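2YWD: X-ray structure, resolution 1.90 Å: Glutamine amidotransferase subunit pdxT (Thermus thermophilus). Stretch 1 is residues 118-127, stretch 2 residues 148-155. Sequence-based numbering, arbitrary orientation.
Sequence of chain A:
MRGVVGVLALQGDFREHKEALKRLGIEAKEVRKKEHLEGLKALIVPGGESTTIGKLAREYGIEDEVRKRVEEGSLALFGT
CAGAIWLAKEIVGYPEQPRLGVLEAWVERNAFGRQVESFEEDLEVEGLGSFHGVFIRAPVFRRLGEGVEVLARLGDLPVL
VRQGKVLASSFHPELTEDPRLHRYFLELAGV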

ATOM      1  N   SER A 118      10.460  13.849   7.389  1.00 30.39           N
ATOM      2  CA  SER A 118      10.335  12.578   8.092  1.00 30.33           C
ATOM      3  C   SER A 118       9.887  12.798   9.535  1.00 29.37           C
ATOM      4  O   SER A 118      10.428  13.655  10.237  1.00 31.10           O
ATOM      5  CB  SER A 118      11.670  11.836   8.086  1.00 32.58           C
ATOM      6  OG  SER A 118      12.652  12.563   8.802  1.00 38.15           O
ATOM      7  N   PHE A 119       8.893  12.028   9.973  1.00 24.34           N
ATOM      8  CA  PHE A 119       8.395  12.133  11.341  1.00 20.76           C
ATOM      9  C   PHE A 119       7.699  10.845  11.763  1.00 18.86           C
ATOM     10  O   PHE A 119       7.382   9.998  10.929  1.00 15.88           O
ATOM     11  CB  PHE A 119       7.442  13.328  11.477  1.00 19.91           C
ATOM     12  CG  PHE A 119       6.240  13.259  10.584  1.00 18.36           C
ATOM     13  CD1 PHE A 119       5.064  12.656  11.022  1.00 17.65           C
ATOM     14  CD2 PHE A 119       6.286  13.791   9.299  1.00 18.48           C
ATOM     15  CE1 PHE A 119       3.946  12.586  10.191  1.00 18.75           C
ATOM     16  CE2 PHE A 119       5.173  13.725   8.457  1.00 18.53           C
ATOM     17  CZ  PHE A 119       4.000  13.120   8.904  1.00 18.34           C
ATOM     18  N   GLU A 120       7.478  10.690  13.064  1.00 16.27           N
ATOM     19  CA  GLU A 120       6.817   9.498  13.574  1.00 17.01           C
ATOM     20  C   GLU A 120       5.684   9.885  14.516  1.00 17.13           C
ATOM     21  O   GLU A 120       5.808  10.837  15.287  1.00 17.29           O
ATOM     22  CB  GLU A 120       7.820   8.601  14.305  1.00 18.72           C
ATOM     23  CG  GLU A 120       9.050   8.230  13.479  1.00 22.65           C
ATOM     24  CD  GLU A 120      10.070   9.355  13.405  1.00 24.86           C
ATOM     25  OE1 GLU A 120      10.493   9.836  14.477  1.00 27.66           O
ATOM     26  OE2 GLU A 120      10.453   9.757  12.282  1.00 26.20           O
ATOM     27  N   GLU A 121       4.586   9.138  14.454  1.00 15.38           N
ATOM     28  CA  GLU A 121       3.421   9.418  15.283  1.00 18.35           C
ATOM     29  C   GLU A 121       2.734   8.141  15.742  1.00 19.21           C
ATOM     30  O   GLU A 121       2.615   7.184  14.977  1.00 16.77           O
ATOM     31  CB  GLU A 121       2.389  10.234  14.494  1.00 18.51           C
ATOM     32  CG  GLU A 121       2.818  11.623  14.074  1.00 20.43           C
ATOM     33  CD  GLU A 121       2.972  12.566  15.250  1.00 24.47           C
ATOM     34  OE1 GLU A 121       2.306  12.336  16.284  1.00 24.65           O
ATOM     35  OE2 GLU A 121       3.742  13.543  15.134  1.00 26.24           O
ATOM     36  N   ASP A 122       2.269   8.124  16.987  1.00 19.27           N
ATOM     37  CA  ASP A 122       1.540   6.958  17.466  1.00 22.38           C
ATOM     38  C   ASP A 122       0.128   7.114  16.926  1.00 20.91           C
ATOM     39  O   ASP A 122      -0.487   8.167  17.083  1.00 21.91           O
ATOM     40  CB  ASP A 122       1.539   6.904  18.989  1.00 26.69           C
ATOM     41  CG  ASP A 122       2.876   6.470  19.543  1.00 31.16           C
ATOM     42  OD1 ASP A 122       3.378   5.408  19.104  1.00 32.49           O
ATOM     43  OD2 ASP A 122       3.426   7.185  20.407  1.00 35.03           O
ATOM     44  N   LEU A 123      -0.381   6.075  16.277  1.00 19.29           N
ATOM     45  CA  LEU A 123      -1.708   6.137  15.683  1.00 18.48           C
ATOM     46  C   LEU A 123      -2.697   5.145  16.280  1.00 19.88           C
ATOM     47  O   LEU A 123      -2.318   4.073  16.750  1.00 21.31           O
ATOM     48  CB  LEU A 123      -1.610   5.879  14.176  1.00 17.37           C
ATOM     49  CG  LEU A 123      -0.521   6.617  13.392  1.00 16.26           C
ATOM     50  CD1 LEU A 123      -0.371   5.979  12.022  1.00 17.16           C
ATOM     51  CD2 LEU A 123      -0.867   8.094  13.271  1.00 16.58           C
ATOM     52  N   GLU A 124      -3.971   5.516  16.257  1.00 20.34           N
ATOM     53  CA  GLU A 124      -5.023   4.644  16.749  1.00 21.71           C
ATOM     54  C   GLU A 124      -5.674   4.000  15.538  1.00 21.99           C
ATOM     55  O   GLU A 124      -6.312   4.677  14.733  1.00 21.54           O
ATOM     56  CB  GLU A 124      -6.055   5.439  17.547  1.00 25.47           C
ATOM     57  CG  GLU A 124      -5.630   5.693  18.977  1.00 32.50           C
ATOM     58  CD  GLU A 124      -5.286   4.403  19.699  1.00 35.60           C
ATOM     59  OE1 GLU A 124      -6.152   3.498  19.746  1.00 38.08           O
ATOM     60  OE2 GLU A 124      -4.153   4.291  20.214  1.00 38.23           O
ATOM     61  N   VAL A 125      -5.489   2.689  15.403  1.00 21.09           N
ATOM     62  CA  VAL A 125      -6.042   1.941  14.283  1.00 22.88           C
ATOM     63  C   VAL A 125      -7.288   1.179  14.712  1.00 25.21           C
ATOM     64  O   VAL A 125      -7.258   0.408  15.671  1.00 24.51           O
ATOM     65  CB  VAL A 125      -5.005   0.947  13.724  1.00 21.61           C
ATOM     66  CG1 VAL A 125      -5.595   0.177  12.556  1.00 20.17           C
ATOM     67  CG2 VAL A 125      -3.754   1.695  13.294  1.00 20.03           C
ATOM     68  N   GLU A 126      -8.385   1.403  14.001  1.00 28.53           N
ATOM     69  CA  GLU A 126      -9.644   0.745  14.320  1.00 32.64           C
ATOM     70  C   GLU A 126      -9.498  -0.773  14.305  1.00 33.97           C
ATOM     71  O   GLU A 126      -9.015  -1.355  13.332  1.00 32.55           O
ATOM     72  CB  GLU A 126     -10.727   1.170  13.327  1.00 35.34           C
ATOM     73  CG  GLU A 126     -12.083   0.523  13.577  1.00 40.83           C
ATOM     74  CD  GLU A 126     -13.110   0.894  12.524  1.00 44.51           C
ATOM     75  OE1 GLU A 126     -12.835   0.678  11.324  1.00 47.22           O
ATOM     76  OE2 GLU A 126     -14.192   1.396  12.895  1.00 47.55           O
ATOM     77  N   GLY A 127      -9.913  -1.403  15.400  1.00 35.73           N
ATOM     78  CA  GLY A 127      -9.840  -2.847  15.508  1.00 36.65           C
ATOM     79  C   GLY A 127      -8.479  -3.359  15.933  1.00 37.62           C
ATOM     80  O   GLY A 127      -8.378  -4.359  16.643  1.00 39.33           O
ATOM     81  N   VAL A 148     -15.097   4.266   0.849  1.00 24.30           N
ATOM     82  CA  VAL A 148     -13.799   4.100   1.500  1.00 20.96           C
ATOM     83  C   VAL A 148     -13.884   4.282   3.010  1.00 20.59           C
ATOM     84  O   VAL A 148     -14.460   5.251   3.503  1.00 19.31           O
ATOM     85  CB  VAL A 148     -12.765   5.093   0.935  1.00 20.09           C
ATOM     86  CG1 VAL A 148     -11.403   4.851   1.576  1.00 19.97           C
ATOM     87  CG2 VAL A 148     -12.671   4.935  -0.576  1.00 20.86           C
ATOM     88  N   GLU A 149     -13.305   3.338   3.742  1.00 17.93           N
ATOM     89  CA  GLU A 149     -13.317   3.380   5.195  1.00 18.93           C
ATOM     90  C   GLU A 149     -11.998   3.915   5.756  1.00 17.23           C
ATOM     91  O   GLU A 149     -10.921   3.532   5.299  1.00 14.36           O
ATOM     92  CB  GLU A 149     -13.594   1.971   5.733  1.00 22.29           C
ATOM     93  CG  GLU A 149     -13.489   1.821   7.238  1.00 29.69           C
ATOM     94  CD  GLU A 149     -13.943   0.449   7.710  1.00 34.22           C
ATOM     95  OE1 GLU A 149     -13.551  -0.558   7.080  1.00 37.09           O
ATOM     96  OE2 GLU A 149     -14.688   0.380   8.713  1.00 36.71           O
ATOM     97  N   VAL A 150     -12.082   4.813   6.732  1.00 15.36           N
ATOM     98  CA  VAL A 150     -10.880   5.364   7.355  1.00 14.05           C
ATOM     99  C   VAL A 150     -10.598   4.558   8.614  1.00 14.46           C
ATOM    100  O   VAL A 150     -11.386   4.579   9.559  1.00 14.87           O
ATOM    101  CB  VAL A 150     -11.064   6.853   7.735  1.00 13.88           C
ATOM    102  CG1 VAL A 150      -9.811   7.370   8.435  1.00 13.08           C
ATOM    103  CG2 VAL A 150     -11.345   7.676   6.487  1.00 12.65           C
ATOM    104  N   LEU A 151      -9.478   3.842   8.625  1.00 14.36           N
ATOM    105  CA  LEU A 151      -9.109   3.014   9.769  1.00 13.75           C
ATOM    106  C   LEU A 151      -8.192   3.717  10.765  1.00 14.35           C
ATOM    107  O   LEU A 151      -8.054   3.271  11.904  1.00 14.02           O
ATOM    108  CB  LEU A 151      -8.439   1.728   9.281  1.00 14.38           C
ATOM    109  CG  LEU A 151      -9.292   0.851   8.362  1.00 15.87           C
ATOM    110  CD1 LEU A 151      -8.463  -0.325   7.864  1.00 16.97           C
ATOM    111  CD2 LEU A 151     -10.519   0.360   9.120  1.00 17.64           C
ATOM    112  N   ALA A 152      -7.563   4.810  10.338  1.00 12.74           N
ATOM    113  CA  ALA A 152      -6.666   5.553  11.214  1.00 12.89           C
ATOM    114  C   ALA A 152      -6.443   6.971  10.711  1.00 14.12           C
ATOM    115  O   ALA A 152      -6.423   7.220   9.502  1.00 11.79           O
ATOM    116  CB  ALA A 152      -5.322   4.827  11.336  1.00 13.12           C
ATOM    117  N   ARG A 153      -6.271   7.895  11.650  1.00 13.83           N
ATOM    118  CA  ARG A 153      -6.045   9.297  11.323  1.00 14.14           C
ATOM    119  C   ARG A 153      -4.916   9.890  12.149  1.00 14.54           C
ATOM    120  O   ARG A 153      -4.635   9.432  13.255  1.00 13.85           O
ATOM    121  CB  ARG A 153      -7.300  10.131  11.619  1.00 13.96           C
ATOM    122  CG  ARG A 153      -8.554   9.739  10.865  1.00 12.96           C
ATOM    123  CD  ARG A 153      -9.773  10.460  11.451  1.00 13.68           C
ATOM    124  NE  ARG A 153     -11.025  10.006  10.846  1.00 12.59           N
ATOM    125  CZ  ARG A 153     -11.602  10.562   9.786  1.00 15.46           C
ATOM    126  NH1 ARG A 153     -11.051  11.616   9.188  1.00 12.79           N
ATOM    127  NH2 ARG A 153     -12.734  10.054   9.317  1.00 13.87           N
ATOM    128  N   LEU A 154      -4.263  10.906  11.593  1.00 13.96           N
ATOM    129  CA  LEU A 154      -3.234  11.637  12.319  1.00 12.57           C
ATOM    130  C   LEU A 154      -4.021  12.913  12.574  1.00 11.86           C
ATOM    131  O   LEU A 154      -4.175  13.735  11.680  1.00 12.83           O
ATOM    132  CB  LEU A 154      -2.020  11.929  11.436  1.00 13.23           C
ATOM    133  CG  LEU A 154      -0.991  12.855  12.088  1.00 13.02           C
ATOM    134  CD1 LEU A 154      -0.665  12.370  13.499  1.00 13.29           C
ATOM    135  CD2 LEU A 154       0.263  12.898  11.229  1.00 14.42           C
ATOM    136  N   GLY A 155      -4.531  13.063  13.791  1.00 12.04           N
ATOM    137  CA  GLY A 155      -5.364  14.212  14.087  1.00 11.29           C
ATOM    138  C   GLY A 155      -6.687  13.839  13.441  1.00 11.13           C
ATOM    139  O   GLY A 155      -7.331  12.879  13.860  1.00 11.32           O
TER
HETATM  140  O   HOH W   1      -6.981   7.246  14.294  1.00 20.79           O
HETATM  141  O   HOH W   2      -4.504   8.229  15.765  1.00 21.42           O

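The two strands, 118-125 and 149-154, run roughly antiparallel, with 158° between their N-to-C directions, and their spacing is uneven. The CA atoms of Val-125 and Ala-152 lie 4.8 Å apart, whereas those of Leu-123 and Leu-154 lie 6.6 Å apart, so the pair opens like a wedge. At the narrow end the backbones bond directly: Glu-126 N donates to Leu-151 O at 2.8 Å, with a nearly linear N-H...O angle of 172°. The same carbonyl receives a CA-H...O contact, Val-125 CA to Leu-151 O at 3.4 Å.

Farther along, water takes up the gap. Water 1 accepts from Arg-153 N at 2.8 Å and donates to Glu-124 O at 2.7 Å; water 2 accepts from Glu-124 N at 2.8 Å and donates to Arg-153 O at 2.8 Å. Glu-124 O and Arg-153 N themselves are 4.5 Å apart, too far for a direct bond, so the two waters carry the ladder where the strands diverge.

Side chains fill the rest. Ala-152 points toward stretch 1, and its short methyl fits the narrow region: CB lies 3.5 Å from Glu-124 O and 4.0 Å from Val-125 CG2. Where the gap widens, the larger Leu-154 takes over. Its CA-to-CB bond points sideways, but with chi1 t and chi2 p its end comes nearer. Its CD2 meets Phe-119 CE1 obliquely at 3.8 Å, while its CD1 lies 3.6 Å from Glu-121 CG and 4.3 Å from Leu-123 CD2. The leucine thus fits a hollow lined by these three residues, and has the largest covered area, 77 Å².

Beyond the direct bond, extended Glu-126 brings OE1 within 3.2 Å of both Leu-151 CD2 and Glu-149 OE2. The latter pair joins two acceptors of like charge, so proximity there is not evidence of attraction.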